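Local coordinates for capsule biosynthesis protein CapD proenzyme (Bacillus anthracis, PDB 3G9K) that cleaves the poly-gamma-D-glutamate capsule of the bacterium and transfers the fragments onto meso-diaminopimelic acid of the peptidoglycan, acting as a transpeptidase of the gamma-glutamyltransferase family, at residues G192-G197 / K214-E219; K222-N227 / V233-P238; G242-Q247 / Q280-N285. All coordinates share one frame; numbering follows the deposited sequence.

Contact 1 (G192-G197 / K214-E219); sequences GFYEGG and KGYKVE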
ATOM      1  N   GLY A 192      14.213  20.936   2.293  1.00 18.45           N
ATOM      2  CA  GLY A 192      13.173  21.537   3.106  1.00 17.12           C
ATOM      3  C   GLY A 192      12.608  20.641   4.188  1.00 16.75           C
ATOM      4  O   GLY A 192      11.926  21.127   5.054  1.00 17.24           O
ATOM      5  N   PHE A 193      12.804  19.329   4.048  1.00 15.68           N
ATOM      6  CA  PHE A 193      12.372  18.321   5.037  1.00 16.93           C
ATOM      7  C   PHE A 193      13.577  17.777   5.828  1.00 17.11           C
ATOM      8  O   PHE A 193      13.508  17.715   7.045  1.00 17.64           O
ATOM      9  CB  PHE A 193      11.653  17.188   4.319  1.00 16.12           C
ATOM     10  CG  PHE A 193      11.080  16.113   5.224  1.00 15.70           C
ATOM     11  CD1 PHE A 193       9.779  16.203   5.699  1.00 15.67           C
ATOM     12  CD2 PHE A 193      11.814  14.964   5.526  1.00 15.82           C
ATOM     13  CE1 PHE A 193       9.231  15.219   6.490  1.00 12.88           C
ATOM     14  CE2 PHE A 193      11.262  13.965   6.323  1.00 14.72           C
ATOM     15  CZ  PHE A 193       9.990  14.094   6.812  1.00 13.85           C
ATOM     16  N   TYR A 194      14.664  17.392   5.118  1.00 16.71           N
ATOM     17  CA  TYR A 194      15.787  16.649   5.691  1.00 16.79           C
ATOM     18  C   TYR A 194      16.881  17.549   6.285  1.00 17.48           C
ATOM     19  O   TYR A 194      17.835  17.056   6.844  1.00 18.75           O
ATOM     20  CB  TYR A 194      16.365  15.692   4.655  1.00 15.62           C
ATOM     21  CG  TYR A 194      15.421  14.590   4.235  1.00 16.00           C
ATOM     22  CD1 TYR A 194      15.294  13.420   4.981  1.00 15.28           C
ATOM     23  CD2 TYR A 194      14.571  14.767   3.150  1.00 15.54           C
ATOM     24  CE1 TYR A 194      14.395  12.446   4.624  1.00 15.37           C
ATOM     25  CE2 TYR A 194      13.693  13.816   2.773  1.00 16.22           C
ATOM     26  CZ  TYR A 194      13.594  12.628   3.509  1.00 17.03           C
ATOM     27  OH  TYR A 194      12.698  11.680   3.113  1.00 14.52           O
ATOM     28  N   GLU A 195      16.688  18.870   6.234  1.00 17.46           N
ATOM     29  CA  GLU A 195      17.618  19.827   6.822  1.00 17.93           C
ATOM     30  C   GLU A 195      16.778  20.981   7.309  1.00 17.33           C
ATOM     31  O   GLU A 195      15.574  20.979   7.140  1.00 17.18           O
ATOM     32  CB  GLU A 195      18.667  20.289   5.821  1.00 17.88           C
ATOM     33  CG  GLU A 195      19.481  19.169   5.187  1.00 19.95           C
ATOM     34  CD  GLU A 195      20.437  19.689   4.125  1.00 21.07           C
ATOM     35  OE1 GLU A 195      20.948  20.805   4.273  1.00 24.70           O
ATOM     36  OE2 GLU A 195      20.665  18.995   3.136  1.00 23.24           O
ATOM     37  N   GLY A 196      17.400  21.944   7.973  1.00 17.97           N
ATOM     38  CA  GLY A 196      16.692  23.130   8.412  1.00 17.11           C
ATOM     39  C   GLY A 196      15.745  22.904   9.553  1.00 17.80           C
ATOM     40  O   GLY A 196      15.860  21.945  10.310  1.00 17.88           O
ATOM     41  N   GLY A 197      14.804  23.835   9.697  1.00 17.83           N
ATOM     42  CA  GLY A 197      13.845  23.785  10.772  1.00 18.10           C
ATOM     43  C   GLY A 197      13.006  22.518  10.848  1.00 18.13           C
ATOM     44  O   GLY A 197      12.714  22.041  11.957  1.00 17.29           O
ATOM     45  N   LYS A 214      19.617  13.694   7.556  1.00 18.62           N
ATOM     46  CA  LYS A 214      20.213  14.189   6.305  1.00 19.48           C
ATOM     47  C   LYS A 214      20.772  13.075   5.466  1.00 19.87           C
ATOM     48  O   LYS A 214      20.831  13.182   4.223  1.00 20.16           O
ATOM     49  CB  LYS A 214      21.359  15.187   6.633  1.00 20.75           C
ATOM     50  CG  LYS A 214      21.848  15.992   5.418  1.00 22.42           C
ATOM     51  CD  LYS A 214      22.905  17.036   5.755  1.00 23.51           C
ATOM     52  CE  LYS A 214      23.530  17.545   4.429  1.00 27.49           C
ATOM     53  NZ  LYS A 214      24.780  18.348   4.635  1.00 30.43           N
ATOM     54  N   GLY A 215      21.169  11.981   6.128  1.00 18.88           N
ATOM     55  CA  GLY A 215      21.819  10.899   5.465  1.00 19.80           C
ATOM     56  C   GLY A 215      20.893   9.909   4.792  1.00 20.21           C
ATOM     57  O   GLY A 215      21.359   8.903   4.259  1.00 20.11           O
ATOM     58  N   TYR A 216      19.601  10.176   4.833  1.00 19.74           N
ATOM     59  CA  TYR A 216      18.636   9.272   4.245  1.00 20.77           C
ATOM     60  C   TYR A 216      18.910   9.107   2.751  1.00 21.58           C
ATOM     61  O   TYR A 216      19.117  10.088   2.054  1.00 22.34           O
ATOM     62  CB  TYR A 216      17.195   9.766   4.432  1.00 19.48           C
ATOM     63  CG  TYR A 216      16.241   8.723   3.833  1.00 18.37           C
ATOM     64  CD1 TYR A 216      15.829   8.791   2.509  1.00 18.77           C
ATOM     65  CD2 TYR A 216      15.832   7.614   4.597  1.00 19.08           C
ATOM     66  CE1 TYR A 216      14.995   7.817   1.955  1.00 18.34           C
ATOM     67  CE2 TYR A 216      14.994   6.628   4.041  1.00 16.98           C
ATOM     68  CZ  TYR A 216      14.597   6.728   2.730  1.00 17.16           C
ATOM     69  OH  TYR A 216      13.805   5.757   2.166  1.00 18.90           O
ATOM     70  N   LYS A 217      18.877   7.865   2.271  1.00 22.79           N
ATOM     71  CA  LYS A 217      19.013   7.558   0.836  1.00 24.18           C
ATOM     72  C   LYS A 217      17.959   6.560   0.356  1.00 23.62           C
ATOM     73  O   LYS A 217      17.716   5.530   1.009  1.00 23.65           O
ATOM     74  CB  LYS A 217      20.389   6.970   0.541  1.00 25.85           C
ATOM     75  CG  LYS A 217      21.548   7.959   0.780  1.00 28.78           C
ATOM     76  CD  LYS A 217      21.430   9.225  -0.088  1.00 32.50           C
ATOM     77  CE  LYS A 217      22.429  10.308   0.328  1.00 33.31           C
ATOM     78  NZ  LYS A 217      21.911  11.685   0.034  1.00 36.24           N
ATOM     79  N   VAL A 218      17.341   6.883  -0.773  1.00 23.56           N
ATOM     80  CA  VAL A 218      16.461   5.948  -1.494  1.00 24.20           C
ATOM     81  C   VAL A 218      17.262   4.787  -2.075  1.00 25.19           C
ATOM     82  O   VAL A 218      18.443   4.945  -2.349  1.00 25.30           O
ATOM     83  CB  VAL A 218      15.726   6.661  -2.642  1.00 24.41           C
ATOM     84  CG1 VAL A 218      14.926   5.695  -3.418  1.00 26.95           C
ATOM     85  CG2 VAL A 218      14.829   7.736  -2.084  1.00 22.93           C
ATOM     86  N   GLU A 219      16.627   3.635  -2.228  1.00 23.98           N
ATOM     87  CA  GLU A 219      17.226   2.521  -2.987  1.00 25.90           C
ATOM     88  C   GLU A 219      16.388   2.207  -4.224  1.00 26.58           C
ATOM     89  O   GLU A 219      15.144   2.147  -4.143  1.00 26.21           O
ATOM     90  CB  GLU A 219      17.376   1.305  -2.093  1.00 25.79           C
ATOM     91  CG  GLU A 219      18.263   1.571  -0.858  1.00 29.43           C
ATOM     92  CD  GLU A 219      19.757   1.801  -1.209  1.00 33.47           C
ATOM     93  OE1 GLU A 219      20.183   1.362  -2.291  1.00 34.84           O
ATOM     94  OE2 GLU A 219      20.495   2.452  -0.422  1.00 35.31           O
TER
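The rings of Tyr194 and Tyr216 lie nearly parallel, 19° between planes, but are offset until little of one ring lies over the other, with centroids 6.0 Å apart. What touches instead is the ring carbon Tyr194 CE1, 3.9 Å from Tyr216 CB, a methylene that meets the ring obliquely. One face of the Tyr194 ring is taken by its sequence neighbour: Phe193 CD2 sits 3.4 Å above the plane, over the centre of the Tyr194 ring, while Tyr194 CG lies in plane at the edge of the Phe193 ring. Both hydroxyls are tied down elsewhere, Tyr194 OH to Pro102 O and Ala106 N, Tyr216 OH to Arg85 O. Beside the rings, Glu195 and Lys214 cross by their aliphatic shafts. Lys214 CG stands anti to the backbone N (chi1 -168°) and the chain runs on extended, carrying Lys214 CE to 3.5 Å from Glu195 OE2. The ammonium overshoots, Lys214 NZ lying 4.4 Å from Glu195 OE2, too far for a salt bridge; that carboxylate is paired with Lys191. The contact joins the ends of helices 191-194 and 210-214 in the larger of the two chains made from the precursor. Its chemistry is that of apolar shafts and ring carbons: the two charges probably add a modest long-range attraction, while direct polar bonds of both tyrosines and of Glu195 are spent on other parts of the chain.

Contact 2 (K222-N227 / V233-P238); sequences KPVKGN and VYTAPP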
ATOM      1  N   LYS A 222      15.603  -3.841  -8.623  1.00 29.49           N
ATOM      2  CA  LYS A 222      14.969  -4.542  -9.738  1.00 30.38           C
ATOM      3  C   LYS A 222      13.679  -5.206  -9.245  1.00 28.50           C
ATOM      4  O   LYS A 222      13.685  -5.857  -8.225  1.00 28.59           O
ATOM      5  CB  LYS A 222      15.902  -5.622 -10.308  1.00 31.57           C
ATOM      6  CG  LYS A 222      16.589  -5.215 -11.613  1.00 36.75           C
ATOM      7  CD  LYS A 222      15.565  -4.971 -12.761  1.00 40.18           C
ATOM      8  CE  LYS A 222      15.743  -3.560 -13.367  1.00 42.04           C
ATOM      9  NZ  LYS A 222      14.836  -3.334 -14.529  1.00 43.50           N
ATOM     10  N   PRO A 223      12.572  -5.022  -9.947  1.00 27.67           N
ATOM     11  CA  PRO A 223      11.406  -5.819  -9.509  1.00 27.53           C
ATOM     12  C   PRO A 223      11.650  -7.334  -9.548  1.00 27.42           C
ATOM     13  O   PRO A 223      12.422  -7.809 -10.377  1.00 27.36           O
ATOM     14  CB  PRO A 223      10.330  -5.412 -10.498  1.00 27.77           C
ATOM     15  CG  PRO A 223      10.744  -4.028 -10.963  1.00 28.18           C
ATOM     16  CD  PRO A 223      12.238  -4.127 -11.068  1.00 27.63           C
ATOM     17  N   VAL A 224      11.023  -8.074  -8.636  1.00 26.51           N
ATOM     18  CA  VAL A 224      10.970  -9.539  -8.725  1.00 26.95           C
ATOM     19  C   VAL A 224      10.123  -9.830  -9.960  1.00 26.74           C
ATOM     20  O   VAL A 224       9.077  -9.204 -10.169  1.00 24.42           O
ATOM     21  CB  VAL A 224      10.304 -10.219  -7.501  1.00 26.67           C
ATOM     22  CG1 VAL A 224      10.460 -11.760  -7.583  1.00 28.51           C
ATOM     23  CG2 VAL A 224      10.873  -9.736  -6.205  1.00 27.36           C
ATOM     24  N   LYS A 225      10.577 -10.773 -10.784  1.00 27.38           N
ATOM     25  CA  LYS A 225       9.864 -11.162 -12.006  1.00 27.94           C
ATOM     26  C   LYS A 225       9.719 -12.679 -12.066  1.00 28.24           C
ATOM     27  O   LYS A 225      10.690 -13.421 -11.923  1.00 28.83           O
ATOM     28  CB  LYS A 225      10.530 -10.611 -13.280  1.00 28.79           C
ATOM     29  CG  LYS A 225       9.677 -10.769 -14.573  1.00 29.45           C
ATOM     30  CD  LYS A 225       9.869 -12.116 -15.281  1.00 30.39           C
ATOM     31  CE  LYS A 225       8.882 -12.265 -16.445  1.00 31.41           C
ATOM     32  NZ  LYS A 225       8.719 -13.680 -16.931  1.00 33.77           N
ATOM     33  N   GLY A 226       8.471 -13.113 -12.231  1.00 27.20           N
ATOM     34  CA  GLY A 226       8.111 -14.505 -12.361  1.00 27.19           C
ATOM     35  C   GLY A 226       6.973 -14.613 -13.362  1.00 26.59           C
ATOM     36  O   GLY A 226       6.717 -13.704 -14.162  1.00 26.86           O
ATOM     37  N   ASN A 227       6.337 -15.770 -13.354  1.00 27.69           N
ATOM     38  CA  ASN A 227       5.188 -16.052 -14.189  1.00 27.09           C
ATOM     39  C   ASN A 227       4.116 -16.726 -13.330  1.00 26.93           C
ATOM     40  O   ASN A 227       4.427 -17.459 -12.367  1.00 25.44           O
ATOM     41  CB  ASN A 227       5.600 -16.941 -15.363  1.00 28.00           C
ATOM     42  CG  ASN A 227       6.062 -18.314 -14.927  1.00 28.43           C
ATOM     43  OD1 ASN A 227       5.268 -19.133 -14.490  1.00 29.91           O
ATOM     44  ND2 ASN A 227       7.347 -18.571 -15.057  1.00 28.77           N
ATOM     45  N   VAL A 233       4.738 -11.614 -14.064  1.00 25.51           N
ATOM     46  CA  VAL A 233       4.448 -10.907 -12.810  1.00 25.29           C
ATOM     47  C   VAL A 233       5.680 -10.149 -12.335  1.00 25.06           C
ATOM     48  O   VAL A 233       6.754 -10.728 -12.192  1.00 24.36           O
ATOM     49  CB  VAL A 233       3.959 -11.896 -11.708  1.00 25.43           C
ATOM     50  CG1 VAL A 233       3.692 -11.177 -10.412  1.00 24.47           C
ATOM     51  CG2 VAL A 233       2.678 -12.612 -12.173  1.00 24.66           C
ATOM     52  N   TYR A 234       5.492  -8.853 -12.093  1.00 24.82           N
ATOM     53  CA  TYR A 234       6.511  -7.969 -11.532  1.00 24.37           C
ATOM     54  C   TYR A 234       6.023  -7.593 -10.139  1.00 23.67           C
ATOM     55  O   TYR A 234       4.850  -7.195  -9.967  1.00 20.67           O
ATOM     56  CB  TYR A 234       6.657  -6.721 -12.400  1.00 26.35           C
ATOM     57  CG  TYR A 234       6.970  -7.081 -13.829  1.00 26.99           C
ATOM     58  CD1 TYR A 234       5.945  -7.237 -14.773  1.00 29.75           C
ATOM     59  CD2 TYR A 234       8.292  -7.330 -14.225  1.00 30.06           C
ATOM     60  CE1 TYR A 234       6.243  -7.591 -16.102  1.00 28.75           C
ATOM     61  CE2 TYR A 234       8.591  -7.696 -15.519  1.00 30.52           C
ATOM     62  CZ  TYR A 234       7.567  -7.832 -16.450  1.00 29.95           C
ATOM     63  OH  TYR A 234       7.890  -8.213 -17.743  1.00 29.75           O
ATOM     64  N   THR A 235       6.880  -7.778  -9.145  1.00 21.80           N
ATOM     65  CA  THR A 235       6.474  -7.482  -7.779  1.00 22.34           C
ATOM     66  C   THR A 235       7.635  -6.923  -6.930  1.00 22.14           C
ATOM     67  O   THR A 235       8.748  -6.725  -7.415  1.00 22.32           O
ATOM     68  CB  THR A 235       5.714  -8.695  -7.155  1.00 22.12           C
ATOM     69  OG1 THR A 235       5.105  -8.324  -5.884  1.00 22.32           O
ATOM     70  CG2 THR A 235       6.621  -9.901  -7.015  1.00 20.06           C
ATOM     71  N   ALA A 236       7.350  -6.634  -5.675  1.00 22.05           N
ATOM     72  CA  ALA A 236       8.243  -5.843  -4.854  1.00 22.73           C
ATOM     73  C   ALA A 236       9.313  -6.730  -4.258  1.00 22.90           C
ATOM     74  O   ALA A 236       8.996  -7.747  -3.656  1.00 22.18           O
ATOM     75  CB  ALA A 236       7.428  -5.151  -3.748  1.00 22.48           C
ATOM     76  N   PRO A 237      10.596  -6.359  -4.434  1.00 24.58           N
ATOM     77  CA  PRO A 237      11.678  -7.198  -3.901  1.00 24.78           C
ATOM     78  C   PRO A 237      11.987  -6.968  -2.422  1.00 25.86           C
ATOM     79  O   PRO A 237      11.484  -6.000  -1.822  1.00 26.10           O
ATOM     80  CB  PRO A 237      12.875  -6.770  -4.748  1.00 24.08           C
ATOM     81  CG  PRO A 237      12.636  -5.328  -4.990  1.00 24.79           C
ATOM     82  CD  PRO A 237      11.132  -5.186  -5.147  1.00 23.68           C
ATOM     83  N   PRO A 238      12.821  -7.841  -1.822  1.00 26.39           N
ATOM     84  CA  PRO A 238      13.303  -7.610  -0.467  1.00 26.36           C
ATOM     85  C   PRO A 238      13.793  -6.186  -0.264  1.00 27.16           C
ATOM     86  O   PRO A 238      14.468  -5.614  -1.149  1.00 27.88           O
ATOM     87  CB  PRO A 238      14.429  -8.632  -0.314  1.00 27.45           C
ATOM     88  CG  PRO A 238      14.030  -9.726  -1.170  1.00 26.36           C
ATOM     89  CD  PRO A 238      13.319  -9.124  -2.359  1.00 26.28           C
TER
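Strands 219-228 and 231-235 form an antiparallel beta hairpin, in which Val224 faces Thr235 and Gly226 faces Val233 as hydrogen-bonded pairs, with Lys225 and Tyr234 as the non-hydrogen-bonded pair between them. The tight part is the face that carries Val224, Val233 and Thr235. There Val224 CB meets Thr235 CG2 at 3.7 Å, and Val224 CG2, anti to its own carbonyl carbon, reaches beyond the strand end to Pro237 CA at 3.5 Å. Helix 242-254 covers this side, as helices cover the sheets of the Ntn-hydrolase fold. Thr235 OG1 turns instead to Thr63 of the second chain, whose strand pairs with residues 233-235, so the sheet continues past this edge into the other subunit.

The Lys225 and Tyr234 side is more open, both side chains being partly exposed, though they touch closely. These two side chains run side by side in the same direction: Lys225 CG approaches Tyr234 CE2 obliquely at 3.4 Å, and a bend at chi2 (-87°) carries the rest of the lysine on to a salt bridge with Asp232. Beneath them the backbone is tied together closely, Lys225 CA lying 3.1 Å from Val233 O in a C-H...O contact. Gly226 N also gives its hydrogen to Val233 O, in the carbonyl plane. The return bond, Val233 N to Gly226 O at 2.9 Å, is almost straight at hydrogen (174°), yet its donor stands 48° above the plane of the Gly226 carbonyl.

Contact 3 (G242-Q247 / Q280-N285); sequences GVTLLQ and QDRKKN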
ATOM      1  N   GLY A 242       6.991  -9.326  -2.163  1.00 22.12           N
ATOM      2  CA  GLY A 242       6.513  -9.825  -3.441  1.00 22.74           C
ATOM      3  C   GLY A 242       6.892 -11.276  -3.700  1.00 22.92           C
ATOM      4  O   GLY A 242       6.115 -12.001  -4.298  1.00 21.66           O
ATOM      5  N   VAL A 243       8.075 -11.699  -3.260  1.00 22.97           N
ATOM      6  CA  VAL A 243       8.445 -13.134  -3.381  1.00 23.74           C
ATOM      7  C   VAL A 243       7.400 -14.058  -2.707  1.00 23.65           C
ATOM      8  O   VAL A 243       6.936 -15.034  -3.295  1.00 23.94           O
ATOM      9  CB  VAL A 243       9.850 -13.438  -2.816  1.00 24.12           C
ATOM     10  CG1 VAL A 243      10.058 -14.962  -2.722  1.00 23.36           C
ATOM     11  CG2 VAL A 243      10.955 -12.770  -3.669  1.00 27.09           C
ATOM     12  N   THR A 244       7.007 -13.717  -1.491  1.00 23.64           N
ATOM     13  CA  THR A 244       6.026 -14.498  -0.743  1.00 23.53           C
ATOM     14  C   THR A 244       4.690 -14.547  -1.469  1.00 22.56           C
ATOM     15  O   THR A 244       4.077 -15.584  -1.548  1.00 23.13           O
ATOM     16  CB  THR A 244       5.847 -13.932   0.668  1.00 22.99           C
ATOM     17  OG1 THR A 244       7.110 -13.917   1.336  1.00 26.90           O
ATOM     18  CG2 THR A 244       4.862 -14.767   1.489  1.00 24.76           C
ATOM     19  N   LEU A 245       4.241 -13.412  -1.995  1.00 22.54           N
ATOM     20  CA  LEU A 245       2.959 -13.361  -2.699  1.00 23.02           C
ATOM     21  C   LEU A 245       2.983 -14.230  -3.941  1.00 23.15           C
ATOM     22  O   LEU A 245       2.064 -15.019  -4.167  1.00 21.87           O
ATOM     23  CB  LEU A 245       2.629 -11.910  -3.082  1.00 22.95           C
ATOM     24  CG  LEU A 245       1.506 -11.695  -4.091  1.00 23.22           C
ATOM     25  CD1 LEU A 245       0.199 -12.399  -3.699  1.00 25.48           C
ATOM     26  CD2 LEU A 245       1.312 -10.172  -4.253  1.00 24.00           C
ATOM     27  N   LEU A 246       4.057 -14.127  -4.724  1.00 24.25           N
ATOM     28  CA  LEU A 246       4.172 -14.897  -5.966  1.00 24.83           C
ATOM     29  C   LEU A 246       4.342 -16.426  -5.752  1.00 24.94           C
ATOM     30  O   LEU A 246       3.799 -17.230  -6.499  1.00 24.63           O
ATOM     31  CB  LEU A 246       5.361 -14.383  -6.786  1.00 25.56           C
ATOM     32  CG  LEU A 246       5.191 -14.224  -8.294  1.00 28.31           C
ATOM     33  CD1 LEU A 246       6.551 -14.056  -8.973  1.00 25.86           C
ATOM     34  CD2 LEU A 246       4.325 -15.262  -8.950  1.00 26.45           C
ATOM     35  N   GLN A 247       5.140 -16.801  -4.767  1.00 24.82           N
ATOM     36  CA  GLN A 247       5.179 -18.180  -4.296  1.00 25.08           C
ATOM     37  C   GLN A 247       3.786 -18.744  -3.966  1.00 25.23           C
ATOM     38  O   GLN A 247       3.435 -19.855  -4.403  1.00 26.16           O
ATOM     39  CB  GLN A 247       6.061 -18.284  -3.046  1.00 24.82           C
ATOM     40  CG  GLN A 247       7.534 -18.110  -3.316  1.00 26.18           C
ATOM     41  CD  GLN A 247       8.367 -18.077  -2.044  1.00 26.62           C
ATOM     42  OE1 GLN A 247       7.843 -17.855  -0.943  1.00 26.43           O
ATOM     43  NE2 GLN A 247       9.689 -18.322  -2.188  1.00 29.68           N
ATOM     44  N   GLN A 280       6.934 -19.554   6.118  1.00 40.45           N
ATOM     45  CA  GLN A 280       8.105 -20.272   6.629  1.00 42.16           C
ATOM     46  C   GLN A 280       9.360 -19.961   5.810  1.00 43.31           C
ATOM     47  O   GLN A 280      10.389 -19.536   6.352  1.00 43.47           O
ATOM     48  CB  GLN A 280       7.845 -21.778   6.616  1.00 42.12           C
ATOM     49  CG  GLN A 280       6.953 -22.250   7.748  1.00 43.09           C
ATOM     50  CD  GLN A 280       6.772 -23.757   7.754  1.00 43.15           C
ATOM     51  OE1 GLN A 280       7.334 -24.477   6.904  1.00 44.76           O
ATOM     52  NE2 GLN A 280       5.985 -24.247   8.708  1.00 43.02           N
ATOM     53  N   ASP A 281       9.255 -20.181   4.504  1.00 44.55           N
ATOM     54  CA  ASP A 281      10.327 -19.904   3.548  1.00 45.85           C
ATOM     55  C   ASP A 281      10.901 -18.481   3.680  1.00 47.31           C
ATOM     56  O   ASP A 281      12.106 -18.274   3.528  1.00 47.56           O
ATOM     57  CB  ASP A 281       9.792 -20.111   2.122  1.00 45.66           C
ATOM     58  CG  ASP A 281      10.864 -20.552   1.154  1.00 45.61           C
ATOM     59  OD1 ASP A 281      11.056 -21.773   1.006  1.00 45.76           O
ATOM     60  OD2 ASP A 281      11.501 -19.687   0.526  1.00 45.68           O
ATOM     61  N   ARG A 282      10.031 -17.502   3.937  1.00 49.09           N
ATOM     62  CA  ARG A 282      10.457 -16.119   4.168  1.00 50.18           C
ATOM     63  C   ARG A 282      11.227 -16.021   5.470  1.00 52.50           C
ATOM     64  O   ARG A 282      12.205 -15.288   5.568  1.00 52.90           O
ATOM     65  CB  ARG A 282       9.235 -15.201   4.237  1.00 50.31           C
ATOM     66  CG  ARG A 282       9.521 -13.709   4.341  1.00 49.93           C
ATOM     67  CD  ARG A 282       8.180 -12.983   4.374  1.00 50.59           C
ATOM     68  NE  ARG A 282       8.270 -11.537   4.555  1.00 50.58           N
ATOM     69  CZ  ARG A 282       8.244 -10.908   5.728  1.00 50.54           C
ATOM     70  NH1 ARG A 282       8.296  -9.583   5.751  1.00 50.27           N
ATOM     71  NH2 ARG A 282       8.170 -11.580   6.875  1.00 50.75           N
ATOM     72  N   LYS A 283      10.768 -16.776   6.462  1.00 55.25           N
ATOM     73  CA  LYS A 283      11.328 -16.738   7.803  1.00 57.23           C
ATOM     74  C   LYS A 283      12.751 -17.278   7.786  1.00 58.23           C
ATOM     75  O   LYS A 283      13.686 -16.600   8.244  1.00 58.78           O
ATOM     76  CB  LYS A 283      10.450 -17.549   8.771  1.00 57.10           C
ATOM     77  CG  LYS A 283      10.685 -17.271  10.259  1.00 56.76           C
ATOM     78  CD  LYS A 283      10.027 -18.338  11.140  1.00 57.41           C
ATOM     79  CE  LYS A 283      10.814 -19.663  11.141  1.00 57.68           C
ATOM     80  NZ  LYS A 283      10.143 -20.742  11.936  1.00 57.26           N
ATOM     81  N   LYS A 284      12.926 -18.475   7.231  1.00 59.34           N
ATOM     82  CA  LYS A 284      14.243 -19.117   7.227  1.00 60.24           C
ATOM     83  C   LYS A 284      15.269 -18.346   6.397  1.00 60.92           C
ATOM     84  O   LYS A 284      16.482 -18.517   6.582  1.00 61.17           O
ATOM     85  CB  LYS A 284      14.149 -20.570   6.756  1.00 60.26           C
ATOM     86  CG  LYS A 284      13.887 -20.763   5.273  1.00 60.69           C
ATOM     87  CD  LYS A 284      13.876 -22.253   4.906  1.00 60.95           C
ATOM     88  CE  LYS A 284      12.596 -22.969   5.377  1.00 61.31           C
ATOM     89  NZ  LYS A 284      12.721 -24.458   5.298  1.00 60.91           N
ATOM     90  N   ASN A 285      14.763 -17.506   5.490  1.00 61.72           N
ATOM     91  CA  ASN A 285      15.582 -16.659   4.629  1.00 62.11           C
ATOM     92  C   ASN A 285      15.610 -15.185   5.056  1.00 62.69           C
ATOM     93  O   ASN A 285      16.292 -14.381   4.423  1.00 62.94           O
ATOM     94  CB  ASN A 285      15.114 -16.799   3.171  1.00 62.30           C
ATOM     95  CG  ASN A 285      15.409 -18.190   2.593  1.00 62.79           C
ATOM     96  OD1 ASN A 285      14.507 -18.904   2.134  1.00 61.76           O
ATOM     97  ND2 ASN A 285      16.684 -18.579   2.629  1.00 62.82           N
TER
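Thr244 and Arg282 cross at about a right angle, the threonine hydroxyl butting against the shaft of the arginine. Thr244 OG1 lies 3.4 Å from Arg282 CD and 3.8 Å from Arg282 CB, so it meets mainly methylene groups; it also sits at the edge of the guanidinium, near its plane, with Arg282 NE 4.2 Å away. The arginine can pass across the hydroxyl because its CG is anti to the backbone N (chi1 -174°) and the chain stays extended as far as NE. Its polar end belongs to other partners: Arg282 NE bonds Ser241 OG, just ahead of helix 242-254, and the guanidinium makes a cation-pi contact with Phe59 of the second chain.

The backbones come close here, Thr244 CA and Arg282 CA being 6.8 Å apart, where helix 242-254 packs against the last turns of helix 264-284. Both belong to the helical part that flanks the sheet in this fragment of the Ntn-hydrolase fold. Thr244 also rests on Ala278 and Tyr279 of the longer helix, one turn further back.

One turn along from Thr244, Gln247 crosses Asp281 at about a right angle as well, and the amide and carboxylate planes are themselves almost perpendicular, 88° apart. The nearest pair, Gln247 NE2 and Asp281 OD2, is 3.5 Å apart and is not hydrogen-bonded. Each atom is bonded elsewhere, Gln247 NE2 to Met299 O of helix 296-299 and Asp281 OD2 to Tyr304 OH of helix 302-306. Met308, further along the chain, packs on both Gln247 and Asp281.

In the fold
Contact 2 is the one built on backbone hydrogen bonds, and with contact 3 it forms a buried pair: their centres are 12 Å apart, Ala236 O probably accepts a hydrogen bond from Gly242 N, and Val224 CG2 meets Val243 CG2 at 4.0 Å. Strand 231-235 leads through a short loop into helix 242-254, so the two contacts follow each other along the chain. Contact 3, between helices, relies on side chains whose polar atoms find hydrogen-bond partners such as Met299 O, Tyr304 OH and Ser241 OG outside the two segments. Contact 1 lies about 28 Å from contact 2 between centres, and is only partly buried; strand 219-228, which its second segment enters, carries the chain from it to contact 2. All three touch the second chain.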